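Local coordinates for protein catalase (Exiguobacterium oxidotolerans, PDB 2J2M) that catalyses the breakdown of hydrogen peroxide into water and oxygen at a haem iron, as a tetramer of the haem catalase family, at residues A[320-325]-A[396-401]; A[200-205]-A[402-407]. All blocks are in the same frame, centred on the assembly; numbering follows the deposited sequence.

How the contacts relate
Both contacts join neighbouring strands of the antiparallel sheet to one continuous run of chain, 396-407, which passes over them at the subunit interfaces. Strands 324-326 and 201-204 are hydrogen-bonded backbone to backbone (L325 with K202, G323 with V204), and the contact centres lie about 12 Å apart. Contact 1 is a surface contact, none of its touching residues buried, and rests on van der Waals touch, a proline on a tyrosine edge and a leucine on two acidic side chains. Contact 2 is buried and polar, centred on one lysine-glutamine hydrogen bond. D401 of contact 1 packs on V204 of contact 2, and both contacts touch the second subunit.

Contact 1: A[320-325]-A[396-401]; sequences LVPGML and PEYTED
P322 sits against Y398 where a type II beta turn, V321 to M324, leads into strand 324-326, which extends the sheet of the catalase barrel alongside strand 201-204. P322 and G323 hold the two central positions of the turn, and G323 has the positive phi (108°) expected at the second of them. Across the turn, M324 N makes a weak hydrogen bond to V321 O. Segment 396-401 is loop apart from a short 3-10 segment at 396-398.

The proline ring meets the edge of the tyrosine ring, near its plane, with P322 CG lying 3.7 Å from Y398 CD2 and 3.9 Å from Y398 CE2. The hydroxyl of Y398 is hydrogen-bonded to E121 OE2, and P322 also packs on E121, while V14 and P15 of the second subunit lie against P322 and Y398 respectively.

Further along, L325 reaches the acidic residues with its two methyls. L325 CD2 rests on the aliphatic base of E400, 4.0 Å from E400 CB, the two side chains crossing at about a right angle. L325 CD1 approaches D401 OD2 at 4.0 Å, a van der Waals touch.

The carboxylates find their polar partners outside these two segments. E400 bends at chi2 (98°), which carries its carboxylate away from L325; OE1 makes a salt bridge with R412 of the third subunit. D401 OD2 takes a weak hydrogen bond from Q403 NE2. Separately, the backbone oxygen of D401 accepts from R23 of the second subunit.

A last polar feature shapes the loop itself. P396 O accepts twice from T399, from backbone N at 3.1 Å and from OG1 at 2.9 Å, both donors coming from the same face of the carbonyl plane and OG1 tilted 23° out of it.

Contact 2: A[200-205]-A[402-407]; sequences SFKWVN and TQPLHD
K202 NZ donates a hydrogen bond of 2.7 Å to Q403 OE1, the bond that ties strand 201-204 of the catalase barrel to the short strand 403-404. The donor stands off the amide plane by 27°, at a C=O...donor angle of 114°. The lysine, extended beyond CG, runs antiparallel to the glutamine side chain, its methylenes alongside the amide: K202 CE is 3.3 Å and K202 CD 3.6 Å from Q403 OE1. The glutamine folds at chi2 (-61°), which keeps its aliphatic part beside the ammonium, with Q403 CG 3.5 Å from K202 NZ. Looser touches complete this shell. P404 CD lies 4.3 Å from K202 NZ, and V204 CG2 lies 4.4 Å from Q403 NE2.

Partners beyond the two segments engage both groups. K202 NZ also makes a salt bridge with E328, so the buried ammonium has a carboxylate and an amide oxygen as partners. The other end of the amide, Q403 NE2, gives a weak hydrogen bond to D401 OD2, which probably favours the orientation that leaves OE1 facing the lysine. With an alanine in place of K202, Q403 OE1 would lose its donor and E328 would probably be left without this charge partner, while the amide is likely to turn more easily.

Further out, T210 packs on K202, V204 and Q403, and L325 on K202 and Q403. Strand 201-204 runs between strands 210-219 and 324-326, antiparallel to both, whereas Q403 and P404 pair antiparallel with a strand of the third subunit, carrying strand 403-404 into an intersubunit sheet.

Contact 1: A[320-325]-A[396-401]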
ATOM      1  N   LEU A 320       1.790  -6.375 -26.370  1.00  9.11           N
ATOM      2  CA  LEU A 320       1.991  -6.416 -27.825  1.00  9.37           C
ATOM      3  C   LEU A 320       0.778  -5.896 -28.552  1.00  8.97           C
ATOM      4  O   LEU A 320      -0.309  -5.939 -28.005  1.00 10.14           O
ATOM      5  CB  LEU A 320       2.259  -7.855 -28.273  1.00  9.08           C
ATOM      6  CG  LEU A 320       3.456  -8.562 -27.633  1.00  6.71           C
ATOM      7  CD1 LEU A 320       3.422  -9.996 -28.050  1.00  2.93           C
ATOM      8  CD2 LEU A 320       4.728  -7.911 -28.094  1.00  3.20           C
ATOM      9  N   VAL A 321       0.959  -5.421 -29.778  1.00  8.26           N
ATOM     10  CA  VAL A 321      -0.162  -4.938 -30.581  1.00  7.99           C
ATOM     11  C   VAL A 321      -0.657  -6.040 -31.527  1.00  8.12           C
ATOM     12  O   VAL A 321       0.047  -7.014 -31.735  1.00  7.90           O
ATOM     13  CB  VAL A 321       0.177  -3.642 -31.368  1.00  8.22           C
ATOM     14  CG1 VAL A 321       0.127  -2.404 -30.444  1.00  6.37           C
ATOM     15  CG2 VAL A 321       1.518  -3.771 -32.130  1.00  7.63           C
ATOM     16  N   PRO A 322      -1.886  -5.911 -32.078  1.00  8.47           N
ATOM     17  CA  PRO A 322      -2.331  -7.017 -32.949  1.00  8.38           C
ATOM     18  C   PRO A 322      -1.335  -7.195 -34.088  1.00  9.28           C
ATOM     19  O   PRO A 322      -0.817  -6.198 -34.622  1.00  9.71           O
ATOM     20  CB  PRO A 322      -3.714  -6.541 -33.457  1.00  8.84           C
ATOM     21  CG  PRO A 322      -4.215  -5.555 -32.371  1.00  7.87           C
ATOM     22  CD  PRO A 322      -2.914  -4.851 -31.927  1.00  8.19           C
ATOM     23  N   GLY A 323      -1.029  -8.444 -34.434  1.00  9.00           N
ATOM     24  CA  GLY A 323      -0.010  -8.739 -35.428  1.00  8.25           C
ATOM     25  C   GLY A 323       1.208  -9.307 -34.724  1.00  9.46           C
ATOM     26  O   GLY A 323       2.160  -9.760 -35.365  1.00  8.75           O
ATOM     27  N   MET A 324       1.167  -9.286 -33.387  1.00  9.99           N
ATOM     28  CA  MET A 324       2.288  -9.700 -32.556  1.00 10.43           C
ATOM     29  C   MET A 324       1.811 -10.635 -31.472  1.00 10.49           C
ATOM     30  O   MET A 324       0.784 -10.375 -30.849  1.00 10.53           O
ATOM     31  CB  MET A 324       2.950  -8.487 -31.909  1.00 10.29           C
ATOM     32  CG  MET A 324       3.740  -7.623 -32.878  1.00  9.86           C
ATOM     33  SD  MET A 324       4.473  -6.263 -31.979  1.00 11.04           S
ATOM     34  CE  MET A 324       5.258  -5.349 -33.345  1.00  7.69           C
ATOM     35  N   LEU A 325       2.560 -11.718 -31.254  1.00 10.17           N
ATOM     36  CA  LEU A 325       2.246 -12.688 -30.204  1.00 10.15           C
ATOM     37  C   LEU A 325       3.529 -13.164 -29.517  1.00  9.60           C
ATOM     38  O   LEU A 325       4.588 -13.115 -30.117  1.00  9.40           O
ATOM     39  CB  LEU A 325       1.443 -13.889 -30.774  1.00 10.44           C
ATOM     40  CG  LEU A 325      -0.059 -13.747 -31.117  1.00 10.83           C
ATOM     41  CD1 LEU A 325      -0.579 -15.016 -31.740  1.00 11.19           C
ATOM     42  CD2 LEU A 325      -0.895 -13.471 -29.872  1.00 12.27           C
ATOM     43  N   PRO A 396     -14.462  -8.724 -33.384  1.00 15.89           N
ATOM     44  CA  PRO A 396     -14.017 -10.108 -33.664  1.00 16.19           C
ATOM     45  C   PRO A 396     -12.788 -10.250 -34.552  1.00 17.04           C
ATOM     46  O   PRO A 396     -11.996 -11.181 -34.351  1.00 17.50           O
ATOM     47  CB  PRO A 396     -15.240 -10.733 -34.329  1.00 16.16           C
ATOM     48  CG  PRO A 396     -16.377 -10.048 -33.667  1.00 16.08           C
ATOM     49  CD  PRO A 396     -15.932  -8.602 -33.506  1.00 15.20           C
ATOM     50  N   GLU A 397     -12.606  -9.331 -35.503  1.00 17.91           N
ATOM     51  CA  GLU A 397     -11.433  -9.355 -36.392  1.00 18.88           C
ATOM     52  C   GLU A 397     -10.148  -9.120 -35.605  1.00 17.73           C
ATOM     53  O   GLU A 397      -9.041  -9.296 -36.111  1.00 17.59           O
ATOM     54  CB  GLU A 397     -11.580  -8.333 -37.530  1.00 18.83           C
ATOM     55  CG  GLU A 397     -11.104  -6.905 -37.207  1.00 22.01           C
ATOM     56  CD  GLU A 397     -11.719  -5.843 -38.108  1.00 22.80           C
ATOM     57  OE1 GLU A 397     -11.338  -4.649 -37.997  1.00 26.80           O
ATOM     58  OE2 GLU A 397     -12.596  -6.197 -38.927  1.00 28.71           O
ATOM     59  N   TYR A 398     -10.292  -8.732 -34.351  1.00 17.39           N
ATOM     60  CA  TYR A 398      -9.106  -8.472 -33.528  1.00 17.12           C
ATOM     61  C   TYR A 398      -8.697  -9.641 -32.621  1.00 16.87           C
ATOM     62  O   TYR A 398      -7.680  -9.558 -31.943  1.00 17.14           O
ATOM     63  CB  TYR A 398      -9.290  -7.178 -32.741  1.00 16.53           C
ATOM     64  CG  TYR A 398      -8.947  -5.958 -33.558  1.00 16.01           C
ATOM     65  CD1 TYR A 398      -9.951  -5.164 -34.131  1.00 14.33           C
ATOM     66  CD2 TYR A 398      -7.606  -5.609 -33.787  1.00 15.02           C
ATOM     67  CE1 TYR A 398      -9.624  -4.028 -34.897  1.00 12.71           C
ATOM     68  CE2 TYR A 398      -7.269  -4.498 -34.542  1.00 14.00           C
ATOM     69  CZ  TYR A 398      -8.282  -3.707 -35.088  1.00 15.52           C
ATOM     70  OH  TYR A 398      -7.926  -2.619 -35.840  1.00 16.06           O
ATOM     71  N   THR A 399      -9.486 -10.721 -32.623  1.00 16.29           N
ATOM     72  CA  THR A 399      -9.177 -11.921 -31.860  1.00 16.36           C
ATOM     73  C   THR A 399      -7.827 -12.469 -32.288  1.00 16.34           C
ATOM     74  O   THR A 399      -7.509 -12.497 -33.477  1.00 15.11           O
ATOM     75  CB  THR A 399     -10.275 -13.001 -32.040  1.00 16.64           C
ATOM     76  OG1 THR A 399     -11.548 -12.425 -31.752  1.00 18.09           O
ATOM     77  CG2 THR A 399     -10.080 -14.166 -31.119  1.00 15.86           C
ATOM     78  N   GLU A 400      -7.035 -12.863 -31.293  1.00 17.31           N
ATOM     79  CA  GLU A 400      -5.706 -13.461 -31.506  1.00 18.42           C
ATOM     80  C   GLU A 400      -5.907 -14.839 -32.106  1.00 19.01           C
ATOM     81  O   GLU A 400      -6.616 -15.666 -31.532  1.00 19.26           O
ATOM     82  CB  GLU A 400      -4.925 -13.584 -30.184  1.00 18.20           C
ATOM     83  CG  GLU A 400      -4.818 -12.297 -29.335  1.00 18.26           C
ATOM     84  CD  GLU A 400      -5.854 -12.234 -28.200  1.00 19.54           C
ATOM     85  OE1 GLU A 400      -7.059 -12.459 -28.463  1.00 17.55           O
ATOM     86  OE2 GLU A 400      -5.463 -11.938 -27.041  1.00 19.67           O
ATOM     87  N   ASP A 401      -5.299 -15.093 -33.262  1.00 20.03           N
ATOM     88  CA  ASP A 401      -5.505 -16.388 -33.903  1.00 20.92           C
ATOM     89  C   ASP A 401      -4.954 -17.545 -33.092  1.00 19.91           C
ATOM     90  O   ASP A 401      -4.065 -17.370 -32.233  1.00 19.72           O
ATOM     91  CB  ASP A 401      -5.009 -16.421 -35.345  1.00 21.91           C
ATOM     92  CG  ASP A 401      -3.803 -15.566 -35.551  1.00 26.30           C
ATOM     93  OD1 ASP A 401      -3.921 -14.564 -36.318  1.00 29.78           O
ATOM     94  OD2 ASP A 401      -2.752 -15.896 -34.940  1.00 29.75           O
TER

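Contact 2: A[200-205]-A[402-407]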
ATOM      1  N   SER A 200      12.685 -15.013 -29.257  1.00  6.47           N
ATOM      2  CA  SER A 200      11.870 -14.966 -30.440  1.00  6.35           C
ATOM      3  C   SER A 200      10.481 -14.539 -29.987  1.00  6.71           C
ATOM      4  O   SER A 200      10.058 -14.828 -28.852  1.00  5.62           O
ATOM      5  CB  SER A 200      11.781 -16.332 -31.110  1.00  6.56           C
ATOM      6  OG  SER A 200      11.273 -17.320 -30.202  1.00  7.82           O
ATOM      7  N   PHE A 201       9.798 -13.822 -30.875  1.00  6.59           N
ATOM      8  CA  PHE A 201       8.367 -13.564 -30.760  1.00  6.60           C
ATOM      9  C   PHE A 201       7.692 -14.111 -32.003  1.00  6.96           C
ATOM     10  O   PHE A 201       8.363 -14.705 -32.892  1.00  6.87           O
ATOM     11  CB  PHE A 201       8.099 -12.059 -30.621  1.00  6.79           C
ATOM     12  CG  PHE A 201       8.504 -11.504 -29.294  1.00  6.66           C
ATOM     13  CD1 PHE A 201       7.569 -11.299 -28.303  1.00  7.79           C
ATOM     14  CD2 PHE A 201       9.840 -11.235 -29.010  1.00  8.12           C
ATOM     15  CE1 PHE A 201       7.945 -10.809 -27.053  1.00  4.64           C
ATOM     16  CE2 PHE A 201      10.211 -10.750 -27.762  1.00  6.33           C
ATOM     17  CZ  PHE A 201       9.250 -10.543 -26.794  1.00  5.39           C
ATOM     18  N   LYS A 202       6.368 -13.947 -32.060  1.00  7.27           N
ATOM     19  CA  LYS A 202       5.607 -14.328 -33.243  1.00  7.90           C
ATOM     20  C   LYS A 202       5.020 -13.084 -33.891  1.00  8.86           C
ATOM     21  O   LYS A 202       4.435 -12.223 -33.217  1.00  9.55           O
ATOM     22  CB  LYS A 202       4.481 -15.301 -32.879  1.00  7.99           C
ATOM     23  CG  LYS A 202       4.953 -16.714 -32.547  1.00  8.33           C
ATOM     24  CD  LYS A 202       3.830 -17.549 -31.929  1.00  7.34           C
ATOM     25  CE  LYS A 202       4.171 -19.044 -32.035  1.00  8.99           C
ATOM     26  NZ  LYS A 202       3.090 -19.985 -31.638  1.00  5.87           N
ATOM     27  N   TRP A 203       5.189 -12.983 -35.205  1.00  9.09           N
ATOM     28  CA  TRP A 203       4.486 -11.983 -35.982  1.00  8.89           C
ATOM     29  C   TRP A 203       3.566 -12.743 -36.924  1.00  9.97           C
ATOM     30  O   TRP A 203       3.981 -13.731 -37.562  1.00 11.01           O
ATOM     31  CB  TRP A 203       5.477 -11.142 -36.761  1.00  7.99           C
ATOM     32  CG  TRP A 203       6.182 -10.062 -35.962  1.00  7.66           C
ATOM     33  CD1 TRP A 203       6.139  -9.859 -34.603  1.00  7.20           C
ATOM     34  CD2 TRP A 203       7.059  -9.055 -36.488  1.00  7.05           C
ATOM     35  NE1 TRP A 203       6.916  -8.784 -34.259  1.00  7.26           N
ATOM     36  CE2 TRP A 203       7.491  -8.266 -35.393  1.00  7.88           C
ATOM     37  CE3 TRP A 203       7.493  -8.720 -37.784  1.00  2.13           C
ATOM     38  CZ2 TRP A 203       8.348  -7.158 -35.556  1.00  7.78           C
ATOM     39  CZ3 TRP A 203       8.358  -7.645 -37.938  1.00  6.29           C
ATOM     40  CH2 TRP A 203       8.782  -6.876 -36.831  1.00  6.62           C
ATOM     41  N   VAL A 204       2.311 -12.305 -36.970  1.00 10.60           N
ATOM     42  CA  VAL A 204       1.267 -12.904 -37.777  1.00 10.64           C
ATOM     43  C   VAL A 204       0.835 -11.835 -38.779  1.00 11.50           C
ATOM     44  O   VAL A 204       0.613 -10.679 -38.380  1.00 11.13           O
ATOM     45  CB  VAL A 204       0.054 -13.263 -36.897  1.00 10.89           C
ATOM     46  CG1 VAL A 204      -1.020 -13.981 -37.704  1.00  9.13           C
ATOM     47  CG2 VAL A 204       0.480 -14.108 -35.680  1.00 10.43           C
ATOM     48  N   ASN A 205       0.734 -12.195 -40.068  1.00 12.23           N
ATOM     49  CA  ASN A 205       0.232 -11.245 -41.082  1.00 12.86           C
ATOM     50  C   ASN A 205      -1.275 -11.307 -41.266  1.00 13.69           C
ATOM     51  O   ASN A 205      -1.979 -12.046 -40.540  1.00 13.19           O
ATOM     52  CB  ASN A 205       0.991 -11.312 -42.436  1.00 12.73           C
ATOM     53  CG  ASN A 205       0.843 -12.657 -43.141  1.00 11.74           C
ATOM     54  OD1 ASN A 205      -0.161 -13.359 -42.992  1.00  9.44           O
ATOM     55  ND2 ASN A 205       1.862 -13.023 -43.894  1.00 11.30           N
ATOM     56  N   THR A 402      -5.561 -18.712 -33.320  1.00 18.71           N
ATOM     57  CA  THR A 402      -5.085 -19.970 -32.759  1.00 16.87           C
ATOM     58  C   THR A 402      -3.611 -20.190 -33.145  1.00 16.28           C
ATOM     59  O   THR A 402      -3.163 -19.755 -34.195  1.00 15.74           O
ATOM     60  CB  THR A 402      -5.942 -21.166 -33.247  1.00 16.49           C
ATOM     61  OG1 THR A 402      -5.787 -21.311 -34.662  1.00 15.32           O
ATOM     62  CG2 THR A 402      -7.396 -20.963 -32.944  1.00 15.48           C
ATOM     63  N   GLN A 403      -2.864 -20.860 -32.280  1.00 16.27           N
ATOM     64  CA  GLN A 403      -1.497 -21.260 -32.596  1.00 16.19           C
ATOM     65  C   GLN A 403      -1.390 -22.782 -32.398  1.00 16.51           C
ATOM     66  O   GLN A 403      -2.249 -23.355 -31.737  1.00 16.43           O
ATOM     67  CB  GLN A 403      -0.525 -20.504 -31.695  1.00 16.24           C
ATOM     68  CG  GLN A 403      -0.242 -19.061 -32.120  1.00 14.33           C
ATOM     69  CD  GLN A 403       0.394 -18.977 -33.497  1.00 15.22           C
ATOM     70  OE1 GLN A 403       1.444 -19.603 -33.769  1.00 14.33           O
ATOM     71  NE2 GLN A 403      -0.255 -18.223 -34.397  1.00 13.35           N
ATOM     72  N   PRO A 404      -0.362 -23.440 -32.973  1.00 16.52           N
ATOM     73  CA  PRO A 404      -0.308 -24.906 -32.867  1.00 16.81           C
ATOM     74  C   PRO A 404       0.161 -25.427 -31.526  1.00 17.02           C
ATOM     75  O   PRO A 404       0.917 -24.763 -30.828  1.00 16.93           O
ATOM     76  CB  PRO A 404       0.717 -25.319 -33.939  1.00 16.45           C
ATOM     77  CG  PRO A 404       1.180 -24.055 -34.611  1.00 16.58           C
ATOM     78  CD  PRO A 404       0.772 -22.903 -33.749  1.00 17.04           C
ATOM     79  N   LEU A 405      -0.304 -26.625 -31.183  1.00 17.88           N
ATOM     80  CA  LEU A 405       0.236 -27.406 -30.067  1.00 18.35           C
ATOM     81  C   LEU A 405       0.822 -28.677 -30.633  1.00 18.94           C
ATOM     82  O   LEU A 405       0.188 -29.316 -31.489  1.00 19.67           O
ATOM     83  CB  LEU A 405      -0.864 -27.799 -29.103  1.00 18.20           C
ATOM     84  CG  LEU A 405      -1.412 -26.776 -28.139  1.00 18.31           C
ATOM     85  CD1 LEU A 405      -2.380 -27.503 -27.230  1.00 17.25           C
ATOM     86  CD2 LEU A 405      -0.255 -26.142 -27.363  1.00 15.71           C
ATOM     87  N   HIS A 406       1.988 -29.062 -30.130  1.00 18.88           N
ATOM     88  CA  HIS A 406       2.753 -30.169 -30.694  1.00 19.62           C
ATOM     89  C   HIS A 406       3.023 -31.332 -29.718  1.00 19.50           C
ATOM     90  O   HIS A 406       3.894 -32.148 -29.964  1.00 20.20           O
ATOM     91  CB  HIS A 406       4.088 -29.644 -31.242  1.00 19.21           C
ATOM     92  CG  HIS A 406       3.939 -28.556 -32.264  1.00 21.69           C
ATOM     93  ND1 HIS A 406       3.395 -28.775 -33.517  1.00 22.10           N
ATOM     94  CD2 HIS A 406       4.280 -27.241 -32.225  1.00 20.79           C
ATOM     95  CE1 HIS A 406       3.415 -27.645 -34.208  1.00 21.69           C
ATOM     96  NE2 HIS A 406       3.937 -26.698 -33.444  1.00 22.06           N
ATOM     97  N   ASP A 407       2.304 -31.399 -28.608  1.00 19.39           N
ATOM     98  CA  ASP A 407       2.540 -32.445 -27.617  1.00 19.07           C
ATOM     99  C   ASP A 407       1.218 -33.007 -27.109  1.00 18.80           C
ATOM    100  O   ASP A 407       0.171 -32.321 -27.166  1.00 18.25           O
ATOM    101  CB  ASP A 407       3.385 -31.904 -26.453  1.00 19.24           C
ATOM    102  CG  ASP A 407       4.333 -32.953 -25.851  1.00 18.97           C
ATOM    103  OD1 ASP A 407       4.024 -34.169 -25.937  1.00 21.22           O
ATOM    104  OD2 ASP A 407       5.384 -32.559 -25.274  1.00 15.45           O
TER